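Zinc-finger (Saccharomonospora viridis, PDB 3RMQ) is of unknown function but binds a zinc ion through three cysteines and one histidine, consistent with a zinc finger of the zf-HC3 family. Local coordinates at residues A[11-17]-A[53-59]; A[16-20]-A[32-36]; A[61-65]-A[93-98]. The protein carries 1 engineered substitution. All coordinates share one frame; numbering follows the deposited sequence.

Contact 1. Residues A[11-17]-A[53-59]; sequences QADGKRH and LWFDGEC. With ZN (zinc ion), chain B.
Extended through chi1 (-178°) and chi2, Q11 sends its amide past W54 to D56 N; in R16, CG likewise lies opposite the backbone N (chi1 -159°), but a bend at chi3 swings the guanidinium in between W54 and E58. The backbone sets Q11 CB over the indole, 3.5 Å from the centroid of the five-membered ring of W54 and only 6° off the ring normal, a CH-pi contact over the face. Farther out, Q11 OE1 accepts from D56 N at 3.0 Å, with D56 N approaching from above the plane of the amide carbonyl. Water 1 also donates to Q11 OE1 as well as to D56 O, and accepts from R16 NE. The other end of the amide, Q11 NE2, bonds to D48 OD1, and the backbone O of D48 takes W54 NE1. One face of the R16 guanidinium lies under E58 OE2; W54 CE3 meets the opposite face nearer its rim. The E58 pairing is a long salt bridge, R16 NE to E58 OE2 3.7 Å, with no N-H aimed at the oxygen, whereas R16 NH2 donates to W54 O at 3.0 Å. The backbones meet in a single bridge, R16 N to G57 O and C59 N to R16 O, both 2.9 Å. C59, at the N-cap of helix 60-69, binds zinc through SG at 2.4 Å, and H17 through ND1 at 2.1 Å. The guanidinium is thus held by one direct bond, one water and an out-of-plane charge, while the bond from C59 N to R16 O lies next to both ligands and is consistent with strand and loop being held in register at the metal.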
loop_
_atom_site.group_PDB
_atom_site.type_symbol
_atom_site.label_atom_id
_atom_site.label_comp_id
_atom_site.label_asym_id
_atom_site.label_seq_id
_atom_site.Cartn_x
_atom_site.Cartn_y
_atom_site.Cartn_z
ATOM N N GLN A 11 8.142 -5.893 2.523
ATOM C CA GLN A 11 7.468 -6.009 3.838
ATOM C C GLN A 11 8.209 -5.115 4.829
ATOM O O GLN A 11 9.471 -5.100 4.877
ATOM C CB GLN A 11 7.502 -7.440 4.352
ATOM C CG GLN A 11 6.752 -7.590 5.721
ATOM C CD GLN A 11 6.637 -9.016 6.132
ATOM O OE1 GLN A 11 5.767 -9.751 5.634
ATOM N NE2 GLN A 11 7.542 -9.462 7.009
ATOM N N ALA A 12 7.453 -4.356 5.628
ATOM C CA ALA A 12 8.062 -3.544 6.680
ATOM C C ALA A 12 6.982 -3.021 7.596
ATOM O O ALA A 12 5.876 -2.709 7.156
ATOM C CB ALA A 12 8.843 -2.352 6.056
ATOM N N ASP A 13 7.302 -2.995 8.881
ATOM C CA ASP A 13 6.397 -2.455 9.878
ATOM C C ASP A 13 5.035 -3.097 9.817
ATOM O O ASP A 13 4.003 -2.419 9.961
ATOM C CB ASP A 13 6.236 -0.949 9.721
ATOM C CG ASP A 13 5.717 -0.307 11.019
ATOM O OD1 ASP A 13 5.857 -0.939 12.104
ATOM O OD2 ASP A 13 5.163 0.808 10.959
ATOM N N GLY A 14 5.017 -4.412 9.635
ATOM C CA GLY A 14 3.795 -5.165 9.745
ATOM C C GLY A 14 2.909 -5.248 8.501
ATOM O O GLY A 14 1.843 -5.842 8.598
ATOM N N LYS A 15 3.304 -4.668 7.369
ATOM C CA LYS A 15 2.518 -4.867 6.151
ATOM C C LYS A 15 3.423 -5.051 4.972
ATOM O O LYS A 15 4.589 -4.680 5.015
ATOM C CB LYS A 15 1.650 -3.630 5.846
ATOM C CG LYS A 15 0.792 -3.081 7.038
ATOM C CD LYS A 15 0.082 -1.786 6.579
ATOM C CE LYS A 15 -0.590 -1.020 7.725
ATOM N NZ LYS A 15 0.291 0.077 8.239
ATOM N N ARG A 16 2.874 -5.551 3.873
ATOM C CA ARG A 16 3.651 -5.626 2.658
ATOM C C ARG A 16 3.369 -4.343 1.851
ATOM O O ARG A 16 2.258 -4.176 1.342
ATOM C CB ARG A 16 3.288 -6.882 1.847
ATOM C CG ARG A 16 4.420 -7.215 0.891
ATOM C CD ARG A 16 4.099 -8.359 -0.067
ATOM N NE ARG A 16 3.960 -9.617 0.664
ATOM C CZ ARG A 16 3.783 -10.820 0.095
ATOM N NH1 ARG A 16 3.692 -10.926 -1.239
ATOM N NH2 ARG A 16 3.700 -11.920 0.864
ATOM N N HIS A 17 4.334 -3.404 1.834
ATOM C CA HIS A 17 4.118 -2.104 1.192
ATOM C C HIS A 17 4.649 -2.161 -0.219
ATOM O O HIS A 17 5.263 -3.174 -0.606
ATOM C CB HIS A 17 4.846 -0.982 1.957
ATOM C CG HIS A 17 4.294 -0.727 3.325
ATOM N ND1 HIS A 17 3.169 0.047 3.557
ATOM C CD2 HIS A 17 4.717 -1.155 4.541
ATOM C CE1 HIS A 17 2.958 0.124 4.863
ATOM N NE2 HIS A 17 3.875 -0.616 5.479
ATOM N N LEU A 53 9.672 -15.378 3.668
ATOM C CA LEU A 53 9.089 -15.297 5.005
ATOM C C LEU A 53 8.131 -14.101 5.143
ATOM O O LEU A 53 7.800 -13.678 6.280
ATOM C CB LEU A 53 10.197 -15.118 6.069
ATOM C CG LEU A 53 11.345 -16.134 6.112
ATOM C CD1 LEU A 53 12.266 -15.787 7.290
ATOM C CD2 LEU A 53 10.798 -17.595 6.201
ATOM N N TRP A 54 7.710 -13.491 4.032
ATOM C CA TRP A 54 6.813 -12.357 4.147
ATOM C C TRP A 54 5.386 -12.816 4.401
ATOM O O TRP A 54 4.643 -13.124 3.442
ATOM C CB TRP A 54 6.801 -11.558 2.861
ATOM C CG TRP A 54 8.058 -10.722 2.669
ATOM C CD1 TRP A 54 9.137 -10.565 3.525
ATOM C CD2 TRP A 54 8.307 -9.898 1.540
ATOM N NE1 TRP A 54 10.076 -9.715 2.927
ATOM C CE2 TRP A 54 9.585 -9.306 1.712
ATOM C CE3 TRP A 54 7.588 -9.646 0.363
ATOM C CZ2 TRP A 54 10.149 -8.474 0.764
ATOM C CZ3 TRP A 54 8.168 -8.784 -0.612
ATOM C CH2 TRP A 54 9.410 -8.217 -0.393
ATOM N N PHE A 55 4.992 -12.862 5.668
ATOM C CA PHE A 55 3.645 -13.346 5.997
ATOM C C PHE A 55 2.693 -12.206 6.376
ATOM O O PHE A 55 1.517 -12.434 6.631
ATOM C CB PHE A 55 3.704 -14.347 7.191
ATOM C CG PHE A 55 4.537 -15.583 6.926
ATOM C CD1 PHE A 55 4.902 -15.949 5.632
ATOM C CD2 PHE A 55 4.987 -16.360 7.966
ATOM C CE1 PHE A 55 5.708 -17.093 5.396
ATOM C CE2 PHE A 55 5.759 -17.511 7.733
ATOM C CZ PHE A 55 6.103 -17.879 6.442
ATOM N N ASP A 56 3.190 -10.983 6.489
ATOM C CA ASP A 56 2.298 -9.868 6.812
ATOM C C ASP A 56 1.307 -9.636 5.690
ATOM O O ASP A 56 1.614 -9.870 4.522
ATOM C CB ASP A 56 3.107 -8.594 7.002
ATOM C CG ASP A 56 3.910 -8.609 8.331
ATOM O OD1 ASP A 56 3.379 -9.147 9.331
ATOM O OD2 ASP A 56 5.030 -8.059 8.364
ATOM N N GLY A 57 0.152 -9.089 6.026
ATOM C CA GLY A 57 -0.836 -8.804 5.009
ATOM C C GLY A 57 -0.390 -7.649 4.116
ATOM O O GLY A 57 0.394 -6.803 4.555
ATOM N N GLU A 58 -0.876 -7.606 2.870
ATOM C CA GLU A 58 -0.573 -6.444 2.028
ATOM C C GLU A 58 -1.131 -5.132 2.612
ATOM O O GLU A 58 -2.206 -5.104 3.206
ATOM C CB GLU A 58 -1.128 -6.642 0.619
ATOM C CG GLU A 58 -0.333 -7.619 -0.189
ATOM C CD GLU A 58 -0.630 -9.083 0.138
ATOM O OE1 GLU A 58 -1.800 -9.392 0.481
ATOM O OE2 GLU A 58 0.323 -9.915 0.060
ATOM N N CYS A 59 -0.402 -4.047 2.422
ATOM C CA CYS A 59 -0.847 -2.705 2.806
ATOM C C CYS A 59 -2.002 -2.318 1.879
ATOM O O CYS A 59 -1.829 -2.252 0.660
ATOM C CB CYS A 59 0.316 -1.685 2.635
ATOM S SG CYS A 59 -0.265 0.050 2.913
HETATM ZN ZN ZN B . 1.792 1.067 2.390
HETATM O O HOH W 1 4.145 -9.706 3.529
HETATM O O HOH W 2 6.998 -6.485 9.241
HETATM O O HOH W 3 -0.460 -8.338 8.689
#

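Contact 2. Residues A[16-20]-A[32-36]; sequences RHVYD and FTALC. With ZN (zinc ion), chain B.
This contact forms part of a zinc site of three cysteines and one histidine: H17 on strand 15-20 and C36 in the loop after strand 32-33 supply two ligands, and C59 and C62 complete the set. C36 SG reaches the ion at 2.4 Å; a chi1 of 62° sets the sulfur between backbone N and carbonyl carbon, and from there it binds the metal, 3.6 Å from H17 ND1. A34 CB packs against H17 CB, 3.6 Å away. The two segments run at 106° to each other and form no beta bridge; a single direct backbone bond, L35 N to V18 O at 2.9 Å, joins them, so they do not pair as sheet strands, and water 4 adds a link from D20 N to T33 O. On the flank away from the metal, Y19 and F32 form an edge-to-face pair, the edge of Y19 turned toward the face of F32, with centroids 5.6 Å apart and planes at 60°. Y19 CB also touches F32 CD2. V18, which packs against C62 and L66 of helix 60-69 as well, meets L35 through one methyl each: V18 CG1 lies 3.6 Å from L35 CD1.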
loop_
_atom_site.group_PDB
_atom_site.type_symbol
_atom_site.label_atom_id
_atom_site.label_comp_id
_atom_site.label_asym_id
_atom_site.label_seq_id
_atom_site.Cartn_x
_atom_site.Cartn_y
_atom_site.Cartn_z
ATOM N N ARG A 16 2.874 -5.551 3.873
ATOM C CA ARG A 16 3.651 -5.626 2.658
ATOM C C ARG A 16 3.369 -4.343 1.851
ATOM O O ARG A 16 2.258 -4.176 1.342
ATOM C CB ARG A 16 3.288 -6.882 1.847
ATOM C CG ARG A 16 4.420 -7.215 0.891
ATOM C CD ARG A 16 4.099 -8.359 -0.067
ATOM N NE ARG A 16 3.960 -9.617 0.664
ATOM C CZ ARG A 16 3.783 -10.820 0.095
ATOM N NH1 ARG A 16 3.692 -10.926 -1.239
ATOM N NH2 ARG A 16 3.700 -11.920 0.864
ATOM N N HIS A 17 4.334 -3.404 1.834
ATOM C CA HIS A 17 4.118 -2.104 1.192
ATOM C C HIS A 17 4.649 -2.161 -0.219
ATOM O O HIS A 17 5.263 -3.174 -0.606
ATOM C CB HIS A 17 4.846 -0.982 1.957
ATOM C CG HIS A 17 4.294 -0.727 3.325
ATOM N ND1 HIS A 17 3.169 0.047 3.557
ATOM C CD2 HIS A 17 4.717 -1.155 4.541
ATOM C CE1 HIS A 17 2.958 0.124 4.863
ATOM N NE2 HIS A 17 3.875 -0.616 5.479
ATOM N N VAL A 18 4.437 -1.079 -0.969
ATOM C CA VAL A 18 4.938 -0.956 -2.341
ATOM C C VAL A 18 5.839 0.240 -2.285
ATOM O O VAL A 18 5.525 1.236 -1.564
ATOM C CB VAL A 18 3.809 -0.721 -3.377
ATOM C CG1 VAL A 18 4.393 -0.428 -4.757
ATOM C CG2 VAL A 18 2.913 -1.957 -3.442
ATOM N N TYR A 19 6.958 0.187 -2.999
ATOM C CA TYR A 19 7.777 1.398 -3.095
ATOM C C TYR A 19 8.127 1.726 -4.557
ATOM O O TYR A 19 8.093 0.850 -5.446
ATOM C CB TYR A 19 9.045 1.291 -2.213
ATOM C CG TYR A 19 10.068 0.318 -2.690
ATOM C CD1 TYR A 19 9.923 -1.056 -2.464
ATOM C CD2 TYR A 19 11.197 0.750 -3.380
ATOM C CE1 TYR A 19 10.858 -1.965 -2.940
ATOM C CE2 TYR A 19 12.139 -0.150 -3.862
ATOM C CZ TYR A 19 11.968 -1.505 -3.628
ATOM O OH TYR A 19 12.908 -2.395 -4.097
ATOM N N ASP A 20 8.447 2.997 -4.783
ATOM C CA ASP A 20 8.852 3.511 -6.105
ATOM C C ASP A 20 10.378 3.292 -6.214
ATOM O O ASP A 20 11.173 3.908 -5.451
ATOM C CB ASP A 20 8.512 4.997 -6.144
ATOM C CG ASP A 20 8.685 5.613 -7.519
ATOM O OD1 ASP A 20 9.492 5.061 -8.311
ATOM O OD2 ASP A 20 8.022 6.652 -7.809
ATOM N N PHE A 32 12.517 3.620 4.252
ATOM C CA PHE A 32 12.053 4.107 2.968
ATOM C C PHE A 32 10.624 4.563 3.136
ATOM O O PHE A 32 9.981 4.239 4.127
ATOM C CB PHE A 32 12.159 3.022 1.891
ATOM C CG PHE A 32 11.202 1.839 2.084
ATOM C CD1 PHE A 32 11.546 0.771 2.913
ATOM C CD2 PHE A 32 9.971 1.809 1.436
ATOM C CE1 PHE A 32 10.661 -0.329 3.091
ATOM C CE2 PHE A 32 9.071 0.732 1.619
ATOM C CZ PHE A 32 9.421 -0.353 2.454
ATOM N N THR A 33 10.120 5.330 2.179
ATOM C CA THR A 33 8.750 5.771 2.266
ATOM C C THR A 33 7.985 5.028 1.180
ATOM O O THR A 33 8.354 5.051 -0.002
ATOM C CB THR A 33 8.637 7.285 2.032
ATOM O OG1 THR A 33 9.382 7.963 3.064
ATOM C CG2 THR A 33 7.187 7.709 2.110
ATOM N N ALA A 34 6.926 4.367 1.604
ATOM C CA ALA A 34 6.086 3.585 0.696
ATOM C C ALA A 34 5.118 4.477 -0.114
ATOM O O ALA A 34 4.948 5.689 0.164
ATOM C CB ALA A 34 5.293 2.606 1.518
ATOM N N LEU A 35 4.421 3.893 -1.088
ATOM C CA LEU A 35 3.455 4.692 -1.880
ATOM C C LEU A 35 2.372 5.276 -0.964
ATOM O O LEU A 35 1.778 6.323 -1.244
ATOM C CB LEU A 35 2.750 3.843 -2.954
ATOM C CG LEU A 35 3.585 3.290 -4.067
ATOM C CD1 LEU A 35 2.627 2.663 -5.118
ATOM C CD2 LEU A 35 4.495 4.388 -4.635
ATOM N N CYS A 36 2.112 4.620 0.154
ATOM C CA CYS A 36 1.022 5.091 1.033
ATOM C C CYS A 36 1.475 6.253 1.884
ATOM O O CYS A 36 0.673 6.858 2.633
ATOM C CB CYS A 36 0.535 3.955 1.961
ATOM S SG CYS A 36 1.823 3.350 3.067
HETATM ZN ZN ZN B . 1.792 1.067 2.390
HETATM O O HOH W 4 7.917 4.882 -2.778
#

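Contact 3. Residues A[61-65]-A[93-98]. With ZN (zinc ion), chain B.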
loop_
_atom_site.group_PDB
_atom_site.type_symbol
_atom_site.label_atom_id
_atom_site.label_comp_id
_atom_site.label_asym_id
_atom_site.label_seq_id
_atom_site.Cartn_x
_atom_site.Cartn_y
_atom_site.Cartn_z
ATOM N N VAL A 61 -3.484 0.470 1.373
ATOM C CA VAL A 61 -3.313 1.764 0.703
ATOM C C VAL A 61 -2.314 1.664 -0.460
ATOM O O VAL A 61 -2.576 2.130 -1.581
ATOM C CB VAL A 61 -2.840 2.820 1.724
ATOM C CG1 VAL A 61 -2.551 4.116 1.021
ATOM C CG2 VAL A 61 -3.964 2.997 2.804
ATOM N N CYS A 62 -1.177 1.045 -0.194
ATOM C CA CYS A 62 -0.182 0.817 -1.245
ATOM C C CYS A 62 -0.764 -0.000 -2.417
ATOM O O CYS A 62 -0.430 0.261 -3.579
ATOM C CB CYS A 62 1.038 0.049 -0.692
ATOM S SG CYS A 62 2.218 1.070 0.159
ATOM N N THR A 63 -1.569 -1.012 -2.119
ATOM C CA THR A 63 -2.114 -1.892 -3.178
ATOM C C THR A 63 -3.007 -1.079 -4.130
ATOM O O THR A 63 -2.899 -1.189 -5.342
ATOM C CB THR A 63 -2.942 -3.079 -2.570
ATOM O OG1 THR A 63 -2.118 -3.873 -1.684
ATOM C CG2 THR A 63 -3.510 -4.015 -3.712
ATOM N N ILE A 64 -3.901 -0.257 -3.555
ATOM C CA ILE A 64 -4.808 0.580 -4.337
ATOM C C ILE A 64 -3.995 1.686 -5.041
ATOM O O ILE A 64 -4.239 1.982 -6.207
ATOM C CB ILE A 64 -5.894 1.230 -3.440
ATOM C CG1 ILE A 64 -6.822 0.163 -2.835
ATOM C CG2 ILE A 64 -6.697 2.312 -4.208
ATOM C CD1 ILE A 64 -7.292 -0.830 -3.795
ATOM N N ALA A 65 -3.043 2.307 -4.331
ATOM C CA ALA A 65 -2.183 3.345 -4.957
ATOM C C ALA A 65 -1.449 2.790 -6.188
ATOM O O ALA A 65 -1.370 3.445 -7.226
ATOM C CB ALA A 65 -1.217 3.911 -3.972
ATOM N N ARG A 93 -5.667 7.879 5.057
ATOM C CA ARG A 93 -4.364 7.815 4.395
ATOM C C ARG A 93 -4.524 7.634 2.854
ATOM O O ARG A 93 -3.827 8.280 2.070
ATOM C CB ARG A 93 -3.524 6.681 5.006
ATOM C CG ARG A 93 -2.111 6.587 4.463
ATOM C CD ARG A 93 -1.283 5.488 5.268
ATOM N NE ARG A 93 -1.255 5.807 6.699
ATOM C CZ ARG A 93 -1.413 4.928 7.696
ATOM N NH1 ARG A 93 -1.603 3.644 7.445
ATOM N NH2 ARG A 93 -1.381 5.335 8.971
ATOM N N LEU A 94 -5.461 6.780 2.412
ATOM C CA LEU A 94 -5.689 6.607 0.960
ATOM C C LEU A 94 -6.206 7.913 0.341
ATOM O O LEU A 94 -5.876 8.234 -0.805
ATOM C CB LEU A 94 -6.719 5.514 0.680
ATOM C CG LEU A 94 -7.029 5.207 -0.795
ATOM C CD1 LEU A 94 -5.784 4.763 -1.516
ATOM C CD2 LEU A 94 -8.091 4.117 -0.894
ATOM N N ALA A 95 -7.052 8.640 1.066
ATOM C CA ALA A 95 -7.590 9.907 0.542
ATOM C C ALA A 95 -6.491 10.954 0.320
ATOM O O ALA A 95 -6.666 11.883 -0.468
ATOM C CB ALA A 95 -8.680 10.477 1.453
ATOM N N GLU A 96 -5.376 10.819 1.019
ATOM C CA GLU A 96 -4.278 11.755 0.840
ATOM C C GLU A 96 -3.532 11.448 -0.462
ATOM O O GLU A 96 -2.864 12.312 -1.022
ATOM C CB GLU A 96 -3.323 11.701 2.044
ATOM C CG GLU A 96 -3.819 12.466 3.277
ATOM C CD GLU A 96 -3.821 14.005 3.089
ATOM O OE1 GLU A 96 -4.607 14.695 3.784
ATOM O OE2 GLU A 96 -3.033 14.527 2.257
ATOM N N VAL A 97 -3.665 10.213 -0.936
ATOM C CA VAL A 97 -2.985 9.724 -2.127
ATOM C C VAL A 97 -3.828 9.876 -3.377
ATOM O O VAL A 97 -3.296 10.128 -4.450
ATOM C CB VAL A 97 -2.686 8.180 -2.010
ATOM C CG1 VAL A 97 -2.168 7.622 -3.322
ATOM C CG2 VAL A 97 -1.730 7.891 -0.885
ATOM N N LEU A 98 -5.135 9.655 -3.268
ATOM C CA LEU A 98 -6.011 9.754 -4.431
ATOM C C LEU A 98 -6.431 11.223 -4.597
ATOM O O LEU A 98 -6.280 12.025 -3.671
ATOM C CB LEU A 98 -7.222 8.836 -4.285
ATOM C CG LEU A 98 -6.865 7.351 -4.128
ATOM C CD1 LEU A 98 -8.119 6.516 -4.186
ATOM C CD2 LEU A 98 -5.931 6.919 -5.193
HETATM ZN ZN ZN B . 1.792 1.067 2.390
#
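The axes of helix segments 61-65 and 93-97 approach to 10.0 Å and run nearly parallel in their N-to-C sense, with a signed crossing angle of -25°. No hydrogen bond spans the gap; the interface is made of aliphatic carbon. V61 contributes the largest share from its helix. Its CB points toward the second helix, and CG1, opposite the backbone N (chi1 175°), lies 4.0 Å from L94 CA and also touches the aliphatic stem of R93. The same V61 CG1 comes within 4.3 Å of V97 CG2, so a single methyl meets residues on successive turns. The V61 and L94 side chains pass one another antiparallel, whereas I64 lies roughly perpendicular to L94. In that second pair the I64 branch methyl touches the leucine terminus, I64 CG2 to L94 CD1 3.8 Å, and I64 CG2 also lies near L98 CD1. One turn on from V61, A65 CB meets V97 CG1 at 3.9 Å. L94 O accepts from both V97 N and L98 N. Outside these segments, I64 packs on I77, L80 and A81 of helix 74-81, and L94 on V105 and T109 of helix 102-109, which places the contact inside a small helical core. C62 points away from this interface and binds zinc through SG at 2.3 Å. The spacing of three or four residues between the contacting positions is that of ordinary helix-helix packing, here in a bundle whose first helix also carries the zinc ligand C62, while V61 borders both the helical core and C36.

Contacts 1 and 2 both start from strand 15-20 and share R16 and H17; their centres lie about 11 Å apart, and all four of their segments belong to the zinc-finger part of the chain. Contact 3 follows them in sequence, its centre about 16 Å from that of contact 1 and about 11 Å from that of contact 2, and joins helix 60-69 to helix 88-97. Zinc ties the three together: contact 1 supplies H17 and C59, contact 2 H17 and C36, contact 3 C62. Packing of C36 on V61 adds to this. The metal sits where the N-terminal strands and loops meet the helices, consistent with a structural zinc that joins the two parts.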